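Local coordinates for protein terminal uridylyltransferase 1 (Trypanosoma brucei, PDB 5HZD) that adds uridines to the 3' ends of guide RNAs, ribosomal RNAs and some mRNAs from UTP during mitochondrial RNA editing, at residues L485-R488 and T489-R493. Residues are numbered along the deposited sequence; the frame is centred on the assembly and turned at random.
Sequences LRVR and TELYR. With SO4 (sulfate ion), chain E.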
ATOM      1  N   LEU A 485     -16.584  18.682  -7.572  1.00 15.48           N
ATOM      2  CA  LEU A 485     -17.903  18.309  -8.073  1.00 15.17           C
ATOM      3  C   LEU A 485     -17.783  17.051  -8.940  1.00 15.00           C
ATOM      4  O   LEU A 485     -18.744  16.276  -9.035  1.00 16.77           O
ATOM      5  CB  LEU A 485     -18.546  19.472  -8.825  1.00 16.74           C
ATOM      6  CG  LEU A 485     -18.871  20.639  -7.861  1.00 18.45           C
ATOM      7  CD1 LEU A 485     -19.629  21.747  -8.582  1.00 18.11           C
ATOM      8  CD2 LEU A 485     -19.654  20.142  -6.621  1.00 19.39           C
ATOM      9  N   ARG A 486     -16.619  16.844  -9.560  1.00 14.91           N
ATOM     10  CA  ARG A 486     -16.330  15.549 -10.194  1.00 15.60           C
ATOM     11  C   ARG A 486     -16.352  14.422  -9.164  1.00 16.60           C
ATOM     12  O   ARG A 486     -16.886  13.340  -9.426  1.00 15.18           O
ATOM     13  CB  ARG A 486     -15.004  15.581 -10.983  1.00 16.82           C
ATOM     14  CG  ARG A 486     -15.085  16.503 -12.203  1.00 23.65           C
ATOM     15  CD  ARG A 486     -13.725  16.698 -12.894  1.00 25.63           C
ATOM     16  NE  ARG A 486     -13.203  15.425 -13.391  1.00 31.18           N
ATOM     17  CZ  ARG A 486     -13.518  14.923 -14.582  1.00 39.71           C
ATOM     18  NH1 ARG A 486     -14.343  15.589 -15.378  1.00 42.26           N
ATOM     19  NH2 ARG A 486     -13.014  13.756 -14.974  1.00 39.42           N
ATOM     20  N   VAL A 487     -15.791  14.662  -7.986  1.00 13.79           N
ATOM     21  CA  VAL A 487     -15.822  13.678  -6.915  1.00 13.31           C
ATOM     22  C   VAL A 487     -17.255  13.435  -6.443  1.00 15.31           C
ATOM     23  O   VAL A 487     -17.696  12.292  -6.332  1.00 14.88           O
ATOM     24  CB  VAL A 487     -14.947  14.112  -5.722  1.00 13.03           C
ATOM     25  CG1 VAL A 487     -15.096  13.106  -4.574  1.00 13.32           C
ATOM     26  CG2 VAL A 487     -13.478  14.174  -6.168  1.00 16.20           C
ATOM     27  N   ARG A 488     -17.985  14.511  -6.157  1.00 13.71           N
ATOM     28  CA  ARG A 488     -19.376  14.365  -5.741  1.00 15.14           C
ATOM     29  C   ARG A 488     -20.184  13.595  -6.777  1.00 15.69           C
ATOM     30  O   ARG A 488     -21.058  12.809  -6.411  1.00 15.41           O
ATOM     31  CB  ARG A 488     -20.035  15.721  -5.482  1.00 18.07           C
ATOM     32  CG  ARG A 488     -19.443  16.504  -4.283  1.00 16.71           C
ATOM     33  CD  ARG A 488     -19.531  15.759  -2.937  1.00 19.91           C
ATOM     34  NE  ARG A 488     -20.917  15.541  -2.513  1.00 20.46           N
ATOM     35  CZ  ARG A 488     -21.686  16.443  -1.896  1.00 20.58           C
ATOM     36  NH1 ARG A 488     -21.243  17.678  -1.620  1.00 20.66           N
ATOM     37  NH2 ARG A 488     -22.918  16.111  -1.538  1.00 21.52           N
ATOM     38  N   THR A 489     -19.935  13.847  -8.062  1.00 14.38           N
ATOM     39  CA  THR A 489     -20.623  13.111  -9.137  1.00 14.67           C
ATOM     40  C   THR A 489     -20.464  11.613  -8.957  1.00 14.30           C
ATOM     41  O   THR A 489     -21.459  10.858  -9.022  1.00 14.98           O
ATOM     42  CB  THR A 489     -20.076  13.450 -10.544  1.00 15.03           C
ATOM     43  OG1 THR A 489     -20.307  14.834 -10.826  1.00 16.10           O
ATOM     44  CG2 THR A 489     -20.781  12.647 -11.625  1.00 20.23           C
ATOM     45  N   GLU A 490     -19.221  11.190  -8.728  1.00 13.90           N
ATOM     46  CA  GLU A 490     -18.945   9.760  -8.575  1.00 13.59           C
ATOM     47  C   GLU A 490     -19.565   9.168  -7.309  1.00 15.55           C
ATOM     48  O   GLU A 490     -19.970   7.987  -7.312  1.00 15.95           O
ATOM     49  CB  GLU A 490     -17.441   9.460  -8.659  1.00 13.51           C
ATOM     50  CG  GLU A 490     -16.794   9.883 -10.004  1.00 15.52           C
ATOM     51  CD  GLU A 490     -17.500   9.329 -11.246  1.00 18.69           C
ATOM     52  OE1 GLU A 490     -18.010   8.176 -11.225  1.00 20.53           O
ATOM     53  OE2 GLU A 490     -17.570  10.065 -12.279  1.00 22.96           O
ATOM     54  N   LEU A 491     -19.675   9.953  -6.241  1.00 14.20           N
ATOM     55  CA  LEU A 491     -20.328   9.424  -5.035  1.00 13.29           C
ATOM     56  C   LEU A 491     -21.822   9.213  -5.315  1.00 15.41           C
ATOM     57  O   LEU A 491     -22.392   8.191  -4.896  1.00 15.95           O
ATOM     58  CB  LEU A 491     -20.099  10.383  -3.871  1.00 14.79           C
ATOM     59  CG  LEU A 491     -18.662  10.369  -3.364  1.00 12.56           C
ATOM     60  CD1 LEU A 491     -18.397  11.628  -2.548  1.00 13.76           C
ATOM     61  CD2 LEU A 491     -18.378   9.123  -2.511  1.00 12.53           C
ATOM     62  N   TYR A 492     -22.464  10.135  -6.041  1.00 15.74           N
ATOM     63  CA  TYR A 492     -23.871   9.920  -6.394  1.00 16.82           C
ATOM     64  C   TYR A 492     -23.992   8.703  -7.285  1.00 15.48           C
ATOM     65  O   TYR A 492     -24.936   7.926  -7.133  1.00 17.38           O
ATOM     66  CB  TYR A 492     -24.485  11.113  -7.159  1.00 15.08           C
ATOM     67  CG  TYR A 492     -24.602  12.388  -6.393  1.00 17.17           C
ATOM     68  CD1 TYR A 492     -25.298  12.438  -5.194  1.00 16.44           C
ATOM     69  CD2 TYR A 492     -24.059  13.563  -6.900  1.00 15.49           C
ATOM     70  CE1 TYR A 492     -25.421  13.632  -4.488  1.00 21.81           C
ATOM     71  CE2 TYR A 492     -24.167  14.763  -6.207  1.00 18.65           C
ATOM     72  CZ  TYR A 492     -24.854  14.788  -5.013  1.00 19.80           C
ATOM     73  OH  TYR A 492     -24.963  15.969  -4.307  1.00 22.18           O
ATOM     74  N   ARG A 493     -23.063   8.535  -8.240  1.00 15.01           N
ATOM     75  CA  ARG A 493     -23.125   7.435  -9.182  1.00 18.34           C
ATOM     76  C   ARG A 493     -22.980   6.111  -8.424  1.00 17.72           C
ATOM     77  O   ARG A 493     -23.708   5.145  -8.716  1.00 19.08           O
ATOM     78  CB  ARG A 493     -22.044   7.580 -10.249  1.00 18.39           C
ATOM     79  CG  ARG A 493     -22.283   6.690 -11.438  1.00 20.80           C
ATOM     80  CD  ARG A 493     -21.142   6.597 -12.430  1.00 24.86           C
ATOM     81  NE  ARG A 493     -20.439   7.849 -12.688  1.00 32.49           N
ATOM     82  CZ  ARG A 493     -20.769   8.769 -13.595  1.00 29.31           C
ATOM     83  NH1 ARG A 493     -21.848   8.663 -14.382  1.00 32.20           N
ATOM     84  NH2 ARG A 493     -19.998   9.835 -13.700  1.00 26.36           N
TER
HETATM   85  S   SO4 E 704     -24.768   7.232 -15.693  1.00 47.21           S
HETATM   86  O1  SO4 E 704     -23.990   8.291 -16.337  1.00 50.02           O
HETATM   87  O2  SO4 E 704     -24.229   6.943 -14.357  1.00 39.12           O
HETATM   88  O3  SO4 E 704     -24.694   6.025 -16.519  1.00 49.99           O
HETATM   89  O4  SO4 E 704     -26.159   7.678 -15.583  1.00 49.33           O
HETATM   90  O   HOH W   1     -16.492  12.399 -12.325  1.00 27.20           O
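T489 and L485 meet one helical turn apart, where L485 O accepts two hydrogen bonds: the helical one from T489 N and a second from T489 OG1 at 2.8 Å. The two donors approach from opposite faces of the carbonyl plane. OG1 can reach back because it stands beside its own backbone N, anti to the carbonyl carbon (chi1 -63°).

From E490, CB lies 3.7 Å from V487 O, and CG comes to 3.5 Å from R486 O, the acceptor of E490 N. A bend at chi2 (-53°) then carries the carboxylate to R493, whose NE bonds OE1 at 2.9 Å and NH2 bonds OE2 at 2.8 Å. This is a side-on, bidentate i to i+3 salt bridge on helix 481-497, which packs against helices 37-47, 310-324 and 385-409, with the L485 side chain about 8 Å from that of H30, a zinc ligand of the zinc finger. Both oxygens are met on their syn sides and lie in the guanidinium plane, although the nitrogens sit some 30° out of the carboxylate plane. A water donates to both OE2 and R486 O. R493 NH1 donates to sulfate O2 at 2.9 Å, with the ion at the guanidinium edge in its plane; R39 also binds this ion, which probably came from the crystallisation liquor.

On another side of the helix, V487 CG1 lies alongside L491 CD1, separated by 4.1 Å.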